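Local structure of 5-ketofructose reductase (Gluconobacter sp., 7COL) at residues 91-96 with 104-109; 184-189 with 210-215; 221-226 with 249-254. The protein probably catalyses the NADPH-dependent reduction of 5-ketofructose to fructose, as a member of the shikimate dehydrogenase family. All coordinates share one frame; numbering follows the deposited sequence.

Interaction 1: 91-96 with 104-109; sequences AVNCVA and GHNTDG. With NDP (NADPH dihydro-nicotinamide-adenine-dinucleotide phosphate), chain C.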
loop_
_atom_site.group_PDB
_atom_site.type_symbol
_atom_site.label_atom_id
_atom_site.label_comp_id
_atom_site.label_asym_id
_atom_site.label_seq_id
_atom_site.Cartn_x
_atom_site.Cartn_y
_atom_site.Cartn_z
ATOM N N ALA A 91 17.349 -11.942 -14.648
ATOM C CA ALA A 91 16.919 -11.038 -13.564
ATOM C C ALA A 91 15.606 -10.348 -13.913
ATOM O O ALA A 91 15.343 -10.056 -15.084
ATOM C CB ALA A 91 18.004 -10.013 -13.245
ATOM N N VAL A 92 14.786 -10.103 -12.887
ATOM C CA VAL A 92 13.452 -9.529 -13.050
ATOM C C VAL A 92 13.317 -8.295 -12.137
ATOM O O VAL A 92 13.695 -8.349 -10.963
ATOM C CB VAL A 92 12.357 -10.596 -12.759
ATOM C CG1 VAL A 92 11.053 -9.993 -12.242
ATOM C CG2 VAL A 92 12.089 -11.455 -13.984
ATOM N N ASN A 93 12.781 -7.198 -12.683
ATOM C CA ASN A 93 12.532 -5.988 -11.886
ATOM C C ASN A 93 11.082 -5.478 -11.958
ATOM O O ASN A 93 10.746 -4.454 -11.344
ATOM C CB ASN A 93 13.488 -4.862 -12.304
ATOM C CG ASN A 93 13.118 -4.263 -13.633
ATOM O OD1 ASN A 93 12.765 -4.974 -14.549
ATOM N ND2 ASN A 93 13.187 -2.943 -13.739
ATOM N N CYS A 94 10.253 -6.182 -12.729
ATOM C CA CYS A 94 8.879 -5.788 -12.962
ATOM C C CYS A 94 8.038 -7.045 -13.101
ATOM O O CYS A 94 8.246 -7.829 -14.014
ATOM C CB CYS A 94 8.775 -4.898 -14.212
ATOM S SG CYS A 94 7.087 -4.391 -14.552
ATOM N N VAL A 95 7.114 -7.245 -12.165
ATOM C CA VAL A 95 6.292 -8.449 -12.134
ATOM C C VAL A 95 4.850 -7.997 -12.284
ATOM O O VAL A 95 4.409 -7.071 -11.601
ATOM C CB VAL A 95 6.475 -9.272 -10.815
ATOM C CG1 VAL A 95 5.510 -10.464 -10.748
ATOM C CG2 VAL A 95 7.909 -9.745 -10.651
ATOM N N ALA A 96 4.133 -8.624 -13.207
ATOM C CA ALA A 96 2.702 -8.398 -13.312
ATOM C C ALA A 96 1.992 -9.578 -12.691
ATOM O O ALA A 96 2.424 -10.716 -12.844
ATOM C CB ALA A 96 2.283 -8.200 -14.767
ATOM N N GLY A 104 7.317 -12.494 -14.832
ATOM C CA GLY A 104 8.512 -11.664 -14.630
ATOM C C GLY A 104 8.969 -10.920 -15.867
ATOM O O GLY A 104 9.162 -11.538 -16.920
ATOM N N HIS A 105 9.142 -9.596 -15.737
ATOM C CA HIS A 105 9.718 -8.762 -16.796
ATOM C C HIS A 105 10.991 -8.053 -16.319
ATOM O O HIS A 105 11.170 -7.795 -15.124
ATOM C CB HIS A 105 8.723 -7.704 -17.300
ATOM C CG HIS A 105 7.401 -8.253 -17.737
ATOM N ND1 HIS A 105 7.054 -8.378 -19.067
ATOM C CD2 HIS A 105 6.318 -8.654 -17.027
ATOM C CE1 HIS A 105 5.832 -8.867 -19.156
ATOM N NE2 HIS A 105 5.359 -9.035 -17.933
ATOM N N ASN A 106 11.867 -7.735 -17.270
ATOM C CA ASN A 106 12.991 -6.842 -17.016
ATOM C C ASN A 106 12.930 -5.515 -17.821
ATOM O O ASN A 106 13.086 -5.521 -19.039
ATOM C CB ASN A 106 14.310 -7.561 -17.271
ATOM C CG ASN A 106 15.482 -6.844 -16.637
ATOM O OD1 ASN A 106 15.742 -5.686 -16.932
ATOM N ND2 ASN A 106 16.174 -7.524 -15.734
ATOM N N THR A 107 12.778 -4.388 -17.132
ATOM C CA THR A 107 12.677 -3.087 -17.819
ATOM C C THR A 107 13.976 -2.272 -17.799
ATOM O O THR A 107 14.012 -1.198 -18.381
ATOM C CB THR A 107 11.506 -2.209 -17.298
ATOM O OG1 THR A 107 11.745 -1.841 -15.939
ATOM C CG2 THR A 107 10.159 -2.940 -17.412
ATOM N N ASP A 108 15.027 -2.796 -17.151
ATOM C CA ASP A 108 16.307 -2.081 -16.987
ATOM C C ASP A 108 16.928 -1.536 -18.264
ATOM O O ASP A 108 17.502 -0.438 -18.252
ATOM C CB ASP A 108 17.337 -2.922 -16.231
ATOM C CG ASP A 108 17.217 -2.775 -14.733
ATOM O OD1 ASP A 108 16.886 -1.659 -14.254
ATOM O OD2 ASP A 108 17.463 -3.775 -14.032
ATOM N N GLY A 109 16.788 -2.290 -19.353
ATOM C CA GLY A 109 17.215 -1.832 -20.681
ATOM C C GLY A 109 16.106 -1.318 -21.593
ATOM O O GLY A 109 16.391 -0.861 -22.699
HETATM P PA NDP C . 27.353 -2.491 -11.737
HETATM O O1A NDP C . 28.082 -2.291 -10.425
HETATM O O2A NDP C . 26.633 -3.795 -11.996
HETATM O O5B NDP C . 28.403 -2.255 -12.942
HETATM C C5B NDP C . 29.282 -1.129 -12.926
HETATM C C4B NDP C . 30.019 -1.050 -14.255
HETATM O O4B NDP C . 30.665 0.219 -14.358
HETATM C C3B NDP C . 31.123 -2.084 -14.359
HETATM O O3B NDP C . 31.187 -2.569 -15.706
HETATM C C2B NDP C . 32.391 -1.314 -14.048
HETATM O O2B NDP C . 33.564 -1.890 -14.626
HETATM C C1B NDP C . 32.065 0.053 -14.615
HETATM N N9A NDP C . 32.857 1.126 -13.976
HETATM C C8A NDP C . 32.566 1.737 -12.804
HETATM N N7A NDP C . 33.500 2.669 -12.497
HETATM C C5A NDP C . 34.403 2.670 -13.498
HETATM C C6A NDP C . 35.645 3.414 -13.827
HETATM N N6A NDP C . 36.101 4.366 -12.981
HETATM N N1A NDP C . 36.308 3.111 -14.981
HETATM C C2A NDP C . 35.864 2.167 -15.835
HETATM N N3A NDP C . 34.738 1.455 -15.601
HETATM C C4A NDP C . 33.978 1.653 -14.475
HETATM O O3 NDP C . 26.342 -1.250 -11.961
HETATM P PN NDP C . 25.008 -1.365 -12.872
HETATM O O1N NDP C . 23.932 -2.038 -12.039
HETATM O O2N NDP C . 25.391 -1.940 -14.210
HETATM O O5D NDP C . 24.544 0.175 -13.086
HETATM C C5D NDP C . 25.397 1.172 -13.653
HETATM C C4D NDP C . 24.724 2.541 -13.563
HETATM O O4D NDP C . 23.542 2.565 -14.369
HETATM C C3D NDP C . 24.293 2.900 -12.145
HETATM O O3D NDP C . 24.846 4.184 -11.843
HETATM C C2D NDP C . 22.768 2.925 -12.159
HETATM O O2D NDP C . 22.263 4.011 -11.378
HETATM C C1D NDP C . 22.423 3.093 -13.640
HETATM N N1N NDP C . 21.155 2.499 -14.120
HETATM C C2N NDP C . 20.279 3.339 -14.720
HETATM C C3N NDP C . 19.047 2.896 -15.231
HETATM C C7N NDP C . 18.094 3.883 -15.886
HETATM O O7N NDP C . 16.968 3.520 -16.246
HETATM N N7N NDP C . 18.489 5.157 -16.065
HETATM C C4N NDP C . 18.747 1.525 -15.126
HETATM C C5N NDP C . 19.666 0.659 -14.516
HETATM C C6N NDP C . 20.874 1.172 -14.021
HETATM P P2B NDP C . 34.252 -3.202 -13.983
HETATM O O1X NDP C . 33.396 -4.326 -14.521
HETATM O O2X NDP C . 35.661 -3.193 -14.542
HETATM O O3X NDP C . 34.149 -2.990 -12.492
HETATM O O HOH W 1 15.535 -1.667 -11.608
#

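Interaction 2: 184-189 with 210-215; sequences KFSLPT and PVEMGS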
loop_
_atom_site.group_PDB
_atom_site.type_symbol
_atom_site.label_atom_id
_atom_site.label_comp_id
_atom_site.label_asym_id
_atom_site.label_seq_id
_atom_site.Cartn_x
_atom_site.Cartn_y
_atom_site.Cartn_z
ATOM N N LYS A 184 42.407 5.501 -23.018
ATOM C CA LYS A 184 41.407 6.315 -23.697
ATOM C C LYS A 184 40.808 5.503 -24.848
ATOM O O LYS A 184 41.531 5.047 -25.747
ATOM C CB LYS A 184 42.023 7.636 -24.175
ATOM C CG LYS A 184 41.086 8.835 -24.119
ATOM C CD LYS A 184 41.859 10.138 -24.264
ATOM C CE LYS A 184 41.024 11.326 -23.817
ATOM N NZ LYS A 184 41.644 12.630 -24.187
ATOM N N PHE A 185 39.490 5.299 -24.792
ATOM C CA PHE A 185 38.787 4.498 -25.788
ATOM C C PHE A 185 38.450 5.312 -27.038
ATOM O O PHE A 185 37.920 6.413 -26.956
ATOM C CB PHE A 185 37.522 3.854 -25.190
ATOM C CG PHE A 185 36.744 2.998 -26.162
ATOM C CD1 PHE A 185 37.146 1.692 -26.443
ATOM C CD2 PHE A 185 35.601 3.503 -26.799
ATOM C CE1 PHE A 185 36.429 0.905 -27.340
ATOM C CE2 PHE A 185 34.877 2.716 -27.697
ATOM C CZ PHE A 185 35.294 1.417 -27.964
ATOM N N SER A 186 38.782 4.735 -28.187
ATOM C CA SER A 186 38.446 5.275 -29.492
ATOM C C SER A 186 37.259 4.473 -30.018
ATOM O O SER A 186 37.286 3.235 -30.007
ATOM C CB SER A 186 39.660 5.164 -30.433
ATOM O OG SER A 186 39.408 5.781 -31.683
ATOM N N LEU A 187 36.211 5.184 -30.439
ATOM C CA LEU A 187 34.999 4.571 -30.964
ATOM C C LEU A 187 35.304 3.915 -32.305
ATOM O O LEU A 187 35.794 4.601 -33.206
ATOM C CB LEU A 187 33.891 5.617 -31.127
ATOM C CG LEU A 187 32.451 5.163 -31.421
ATOM C CD1 LEU A 187 31.779 4.587 -30.185
ATOM C CD2 LEU A 187 31.621 6.300 -32.010
ATOM N N PRO A 188 35.043 2.586 -32.432
ATOM C CA PRO A 188 35.246 1.881 -33.704
ATOM C C PRO A 188 34.474 2.532 -34.834
ATOM O O PRO A 188 33.296 2.891 -34.674
ATOM C CB PRO A 188 34.711 0.467 -33.412
ATOM C CG PRO A 188 34.984 0.301 -31.961
ATOM C CD PRO A 188 34.642 1.644 -31.370
ATOM N N THR A 189 35.151 2.709 -35.966
ATOM C CA THR A 189 34.551 3.349 -37.131
ATOM C C THR A 189 33.201 2.737 -37.483
ATOM O O THR A 189 33.018 1.520 -37.383
ATOM C CB THR A 189 35.503 3.340 -38.354
ATOM O OG1 THR A 189 34.976 4.214 -39.351
ATOM C CG2 THR A 189 35.682 1.926 -38.943
ATOM N N PRO A 210 36.677 7.411 -19.829
ATOM C CA PRO A 210 37.868 7.673 -20.658
ATOM C C PRO A 210 37.647 7.306 -22.136
ATOM O O PRO A 210 37.911 6.182 -22.575
ATOM C CB PRO A 210 38.976 6.838 -19.990
ATOM C CG PRO A 210 38.278 5.881 -19.077
ATOM C CD PRO A 210 36.975 6.502 -18.698
ATOM N N VAL A 211 37.112 8.263 -22.886
ATOM C CA VAL A 211 36.915 8.074 -24.327
ATOM C C VAL A 211 37.448 9.263 -25.135
ATOM O O VAL A 211 37.322 10.420 -24.720
ATOM C CB VAL A 211 35.483 7.550 -24.729
ATOM C CG1 VAL A 211 34.467 7.609 -23.586
ATOM C CG2 VAL A 211 34.930 8.185 -26.014
ATOM N N GLU A 212 38.092 8.933 -26.257
ATOM C CA GLU A 212 38.459 9.890 -27.292
ATOM C C GLU A 212 37.170 10.407 -27.908
ATOM O O GLU A 212 36.567 9.752 -28.759
ATOM C CB GLU A 212 39.326 9.212 -28.357
ATOM C CG GLU A 212 40.236 10.168 -29.107
ATOM C CD GLU A 212 40.478 9.774 -30.557
ATOM O OE1 GLU A 212 40.588 8.561 -30.855
ATOM O OE2 GLU A 212 40.572 10.693 -31.402
ATOM N N MET A 213 36.730 11.573 -27.432
ATOM C CA MET A 213 35.479 12.178 -27.886
ATOM C C MET A 213 35.547 12.615 -29.352
ATOM O O MET A 213 34.535 12.634 -30.040
ATOM C CB MET A 213 35.060 13.339 -26.974
ATOM C CG MET A 213 34.749 12.927 -25.531
ATOM S SD MET A 213 33.452 11.690 -25.356
ATOM C CE MET A 213 32.000 12.723 -25.576
ATOM N N GLY A 214 36.754 12.916 -29.828
ATOM C CA GLY A 214 37.001 13.216 -31.244
ATOM C C GLY A 214 36.693 12.078 -32.198
ATOM O O GLY A 214 36.516 12.305 -33.391
ATOM N N SER A 215 36.622 10.854 -31.677
ATOM C CA SER A 215 36.238 9.693 -32.487
ATOM C C SER A 215 34.743 9.677 -32.874
ATOM O O SER A 215 34.373 9.012 -33.828
ATOM C CB SER A 215 36.672 8.375 -31.820
ATOM O OG SER A 215 35.886 8.066 -30.672
HETATM O O HOH W 2 34.945 6.572 -34.925
#

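Interaction 3: 221-226 with 249-254; sequences VVADVI and LGMLVN. With NDP (NADPH dihydro-nicotinamide-adenine-dinucleotide phosphate), chain C.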
loop_
_atom_site.group_PDB
_atom_site.type_symbol
_atom_site.label_atom_id
_atom_site.label_comp_id
_atom_site.label_asym_id
_atom_site.label_seq_id
_atom_site.Cartn_x
_atom_site.Cartn_y
_atom_site.Cartn_z
ATOM N N VAL A 221 24.681 8.693 -32.094
ATOM C CA VAL A 221 23.754 8.893 -30.980
ATOM C C VAL A 221 24.467 8.486 -29.688
ATOM O O VAL A 221 24.993 7.368 -29.580
ATOM C CB VAL A 221 22.420 8.124 -31.174
ATOM C CG1 VAL A 221 21.534 8.229 -29.936
ATOM C CG2 VAL A 221 21.662 8.658 -32.384
ATOM N N VAL A 222 24.507 9.410 -28.724
ATOM C CA VAL A 222 25.269 9.203 -27.493
ATOM C C VAL A 222 24.297 9.181 -26.314
ATOM O O VAL A 222 23.530 10.117 -26.133
ATOM C CB VAL A 222 26.399 10.255 -27.329
ATOM C CG1 VAL A 222 27.195 10.019 -26.051
ATOM C CG2 VAL A 222 27.357 10.196 -28.515
ATOM N N ALA A 223 24.336 8.100 -25.538
ATOM C CA ALA A 223 23.360 7.846 -24.465
ATOM C C ALA A 223 24.068 7.527 -23.155
ATOM O O ALA A 223 25.165 6.973 -23.152
ATOM C CB ALA A 223 22.439 6.688 -24.850
ATOM N N ASP A 224 23.411 7.841 -22.044
ATOM C CA ASP A 224 24.011 7.672 -20.750
ATOM C C ASP A 224 22.953 7.200 -19.753
ATOM O O ASP A 224 21.880 7.789 -19.656
ATOM C CB ASP A 224 24.621 9.003 -20.291
ATOM C CG ASP A 224 25.658 8.826 -19.215
ATOM O OD1 ASP A 224 25.484 7.943 -18.347
ATOM O OD2 ASP A 224 26.662 9.569 -19.230
ATOM N N VAL A 225 23.290 6.149 -19.005
ATOM C CA VAL A 225 22.355 5.546 -18.063
ATOM C C VAL A 225 22.142 6.377 -16.810
ATOM O O VAL A 225 21.095 6.240 -16.158
ATOM C CB VAL A 225 22.727 4.079 -17.701
ATOM C CG1 VAL A 225 22.633 3.206 -18.933
ATOM C CG2 VAL A 225 24.105 3.965 -17.065
ATOM N N ILE A 226 23.116 7.244 -16.487
ATOM C CA ILE A 226 23.108 8.010 -15.225
ATOM C C ILE A 226 21.865 8.895 -15.086
ATOM O O ILE A 226 21.650 9.788 -15.908
ATOM C CB ILE A 226 24.451 8.752 -14.935
ATOM C CG1 ILE A 226 25.404 7.821 -14.181
ATOM C CG2 ILE A 226 24.262 9.957 -14.009
ATOM C CD1 ILE A 226 26.254 6.935 -15.051
ATOM N N LEU A 249 17.840 10.147 -16.923
ATOM C CA LEU A 249 16.566 10.589 -16.282
ATOM C C LEU A 249 15.376 10.212 -17.166
ATOM O O LEU A 249 14.397 9.655 -16.673
ATOM C CB LEU A 249 16.569 12.109 -15.949
ATOM C CG LEU A 249 15.452 12.754 -15.099
ATOM C CD1 LEU A 249 15.961 13.986 -14.362
ATOM C CD2 LEU A 249 14.226 13.119 -15.934
ATOM N N GLY A 250 15.469 10.508 -18.466
ATOM C CA GLY A 250 14.439 10.114 -19.446
ATOM C C GLY A 250 14.235 8.598 -19.487
ATOM O O GLY A 250 13.098 8.123 -19.612
ATOM N N MET A 251 15.340 7.856 -19.348
ATOM C CA MET A 251 15.331 6.384 -19.309
ATOM C C MET A 251 14.564 5.826 -18.116
ATOM O O MET A 251 13.827 4.851 -18.244
ATOM C CB MET A 251 16.758 5.844 -19.323
ATOM C CG MET A 251 17.472 6.154 -20.627
ATOM S SD MET A 251 19.137 5.514 -20.599
ATOM C CE MET A 251 19.897 6.402 -21.950
ATOM N N LEU A 252 14.737 6.455 -16.958
ATOM C CA LEU A 252 14.009 6.068 -15.744
ATOM C C LEU A 252 12.516 6.344 -15.867
ATOM O O LEU A 252 11.697 5.510 -15.470
ATOM C CB LEU A 252 14.566 6.789 -14.519
ATOM C CG LEU A 252 14.792 6.041 -13.200
ATOM C CD1 LEU A 252 15.061 7.065 -12.105
ATOM C CD2 LEU A 252 13.655 5.109 -12.785
ATOM N N VAL A 253 12.170 7.503 -16.425
ATOM C CA VAL A 253 10.777 7.845 -16.724
ATOM C C VAL A 253 10.150 6.777 -17.621
ATOM O O VAL A 253 9.029 6.341 -17.364
ATOM C CB VAL A 253 10.643 9.253 -17.360
ATOM C CG1 VAL A 253 9.214 9.528 -17.810
ATOM C CG2 VAL A 253 11.082 10.322 -16.375
ATOM N N ASN A 254 10.888 6.358 -18.654
ATOM C CA ASN A 254 10.399 5.362 -19.593
ATOM C C ASN A 254 10.198 3.986 -18.969
ATOM O O ASN A 254 9.196 3.336 -19.272
ATOM C CB ASN A 254 11.301 5.279 -20.826
ATOM C CG ASN A 254 11.117 6.453 -21.762
ATOM O OD1 ASN A 254 10.040 7.053 -21.821
ATOM N ND2 ASN A 254 12.170 6.786 -22.514
HETATM P PA NDP C . 27.353 -2.491 -11.737
HETATM O O1A NDP C . 28.082 -2.291 -10.425
HETATM O O2A NDP C . 26.633 -3.795 -11.996
HETATM O O5B NDP C . 28.403 -2.255 -12.942
HETATM C C5B NDP C . 29.282 -1.129 -12.926
HETATM C C4B NDP C . 30.019 -1.050 -14.255
HETATM O O4B NDP C . 30.665 0.219 -14.358
HETATM C C3B NDP C . 31.123 -2.084 -14.359
HETATM O O3B NDP C . 31.187 -2.569 -15.706
HETATM C C2B NDP C . 32.391 -1.314 -14.048
HETATM O O2B NDP C . 33.564 -1.890 -14.626
HETATM C C1B NDP C . 32.065 0.053 -14.615
HETATM N N9A NDP C . 32.857 1.126 -13.976
HETATM C C8A NDP C . 32.566 1.737 -12.804
HETATM N N7A NDP C . 33.500 2.669 -12.497
HETATM C C5A NDP C . 34.403 2.670 -13.498
HETATM C C6A NDP C . 35.645 3.414 -13.827
HETATM N N6A NDP C . 36.101 4.366 -12.981
HETATM N N1A NDP C . 36.308 3.111 -14.981
HETATM C C2A NDP C . 35.864 2.167 -15.835
HETATM N N3A NDP C . 34.738 1.455 -15.601
HETATM C C4A NDP C . 33.978 1.653 -14.475
HETATM O O3 NDP C . 26.342 -1.250 -11.961
HETATM P PN NDP C . 25.008 -1.365 -12.872
HETATM O O1N NDP C . 23.932 -2.038 -12.039
HETATM O O2N NDP C . 25.391 -1.940 -14.210
HETATM O O5D NDP C . 24.544 0.175 -13.086
HETATM C C5D NDP C . 25.397 1.172 -13.653
HETATM C C4D NDP C . 24.724 2.541 -13.563
HETATM O O4D NDP C . 23.542 2.565 -14.369
HETATM C C3D NDP C . 24.293 2.900 -12.145
HETATM O O3D NDP C . 24.846 4.184 -11.843
HETATM C C2D NDP C . 22.768 2.925 -12.159
HETATM O O2D NDP C . 22.263 4.011 -11.378
HETATM C C1D NDP C . 22.423 3.093 -13.640
HETATM N N1N NDP C . 21.155 2.499 -14.120
HETATM C C2N NDP C . 20.279 3.339 -14.720
HETATM C C3N NDP C . 19.047 2.896 -15.231
HETATM C C7N NDP C . 18.094 3.883 -15.886
HETATM O O7N NDP C . 16.968 3.520 -16.246
HETATM N N7N NDP C . 18.489 5.157 -16.065
HETATM C C4N NDP C . 18.747 1.525 -15.126
HETATM C C5N NDP C . 19.666 0.659 -14.516
HETATM C C6N NDP C . 20.874 1.172 -14.021
HETATM P P2B NDP C . 34.252 -3.202 -13.983
HETATM O O1X NDP C . 33.396 -4.326 -14.521
HETATM O O2X NDP C . 35.661 -3.193 -14.542
HETATM O O3X NDP C . 34.149 -2.990 -12.492
#

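Interaction 1: 91-96 with 104-109
A classic beta bulge lies at the open end of the beta hairpin of strands 94-98 and 101-105, where Asn93 and Cys94 both face His105. The carbonyl oxygen of His105 takes two backbone amides, Asn93 N and Cys94 N, each 3.0 Å from His105 O; the first lies in the carbonyl plane and the second is tilted from it. Within the same bulge, at the hydrogen-bonded antiparallel pair of Cys94 and His105, His105 N donates to Cys94 O at 2.6 Å, and this oxygen also sits at the edge of the imidazole, in its plane. Val92 lays CG2 against Gly104 CA at 3.6 Å.

The hairpin belongs to the mixed sheet of the substrate-binding domain, and from the bulge onward side-chain amides join its two chains. With CG lodged between its backbone N and carbonyl carbon (chi1 74°), Asn93 presents OD1 to Thr107 N at 2.6 Å and ND2 to Thr107 OG1 at 2.9 Å, one amide holding both the backbone and the hydroxyl of a single residue. Gln255 of helix 248-264 is a further partner of Thr107 OG1. Asn106 uses both ends of its amide: ND2 reaches Ala91 O at 2.7 Å, nearly straight but from above the carbonyl plane, while OD1 accepts Asp108 N in an Asx turn. Asp108, whose OD2 is salt-bridged to Lys72, brings OD1 to 3.6 Å from C5N of the NADPH nicotinamide.

Interaction 2: 184-189 with 210-215
Ser215 OG accepts Leu187 N across the contact, 2.9 Å away, and donates to Glu212 O at 2.6 Å, nearly in line with the carbonyl bond. Ser215 N also bonds Glu212 O, which is thus gripped twice by one residue, and the hydroxyl ties the 3-10 segment 213-215 to the facing chain. Its position follows from chi1 of 72°, which tucks OG between the backbone N and carbonyl carbon of Ser215, and brings it to 3.2 Å from Leu187 CB. A water donates to both Leu187 O and Ser215 O, closing a second link beside this one.

Upstream, Phe185 and Val211 form a short, weakly bonded parallel pairing, apart from the six-stranded Rossmann sheet. Phe185 N bonds to Pro210 O at 2.9 Å, almost straight although the donor stands above the carbonyl plane, and Glu212 N donates to Phe185 O at 2.6 Å. These two bonds bracket Val211, whose CB is 4.2 Å from Phe185 CB. The aromatic ring then leads away to Val128 of strand 126-130, while Val211 meets Leu130 of that strand and Phe234 of helix 233-241. The aliphatic part of Lys184 passes near the backbone of 211-212, its CG 3.7 Å from Glu212 N.

Interaction 3: 221-226 with 249-254
Met251 makes three of the four residue contacts here, its side chain spanning the space between a strand end and a helix without any hydrogen bond between the two segments. It points from helix 248-264 toward the chain 221-226. Beyond CG its chain is fully extended (chi2 180°), which delivers the terminal methyl CE to 3.3 Å from Asp224 O and 3.9 Å from Ala223 CB. The sulfur stops a little earlier, with SD 4.1 Å from Val225 CA, and the thioether thus meets the backbone with its methyl end where strand 221-224 gives way to the following turn.

That turn is an Asx turn: Asp224 OD1 accepts Ile226 N at 3.1 Å in a nearly straight bond, met on the anti side of the carboxylate but well out of its plane. Asn196 also donates to OD1, and Thr232 is bonded to OD2, so the buried carboxylate is fixed through both oxygens. The turned chain presents Val225 O to the cofactor, and the carboxamide N7N of NADPH donates to Val225 O at 2.8 Å. Val225 CG2 meets the nicotinamide ribose at O4D, 3.1 Å away, while Met251 CB lies 3.8 Å from N7N. Together the two residues border the carboxamide end of the nicotinamide site.

Strand 221-224 lies in the parallel Rossmann sheet between strands 193-196 and 245-246. Phe112 of helix 110-119 touches both Ala223 and Met251, and helix 233-241 packs on Val222 and Asp224, while Leu249, Leu252 and Val253 of helix 248-264 meet helix 270-281.

Interactions 1 and 3 both reach the nicotinamide of one NADPH: Asp108, in the chain following strand 101-105, approaches the ring, while Val225 and Met251 border the carboxamide. Their centres are 17 Å apart and their nearest atoms about 6 Å, with no direct touch. Helix 248-264 connects them, since it carries Met251 as well as Gln255, which bonds both Thr107 and the cofactor. Interaction 2 lies toward the adenine end, its centre 32 Å from that of interaction 1 and 20 Å from that of interaction 3; the side chain of Pro210 is about 5 Å from NADPH. Strand 211-212 is followed in the chain by strand 221-224, and helix 233-241 touches residues of both interactions 2 and 3.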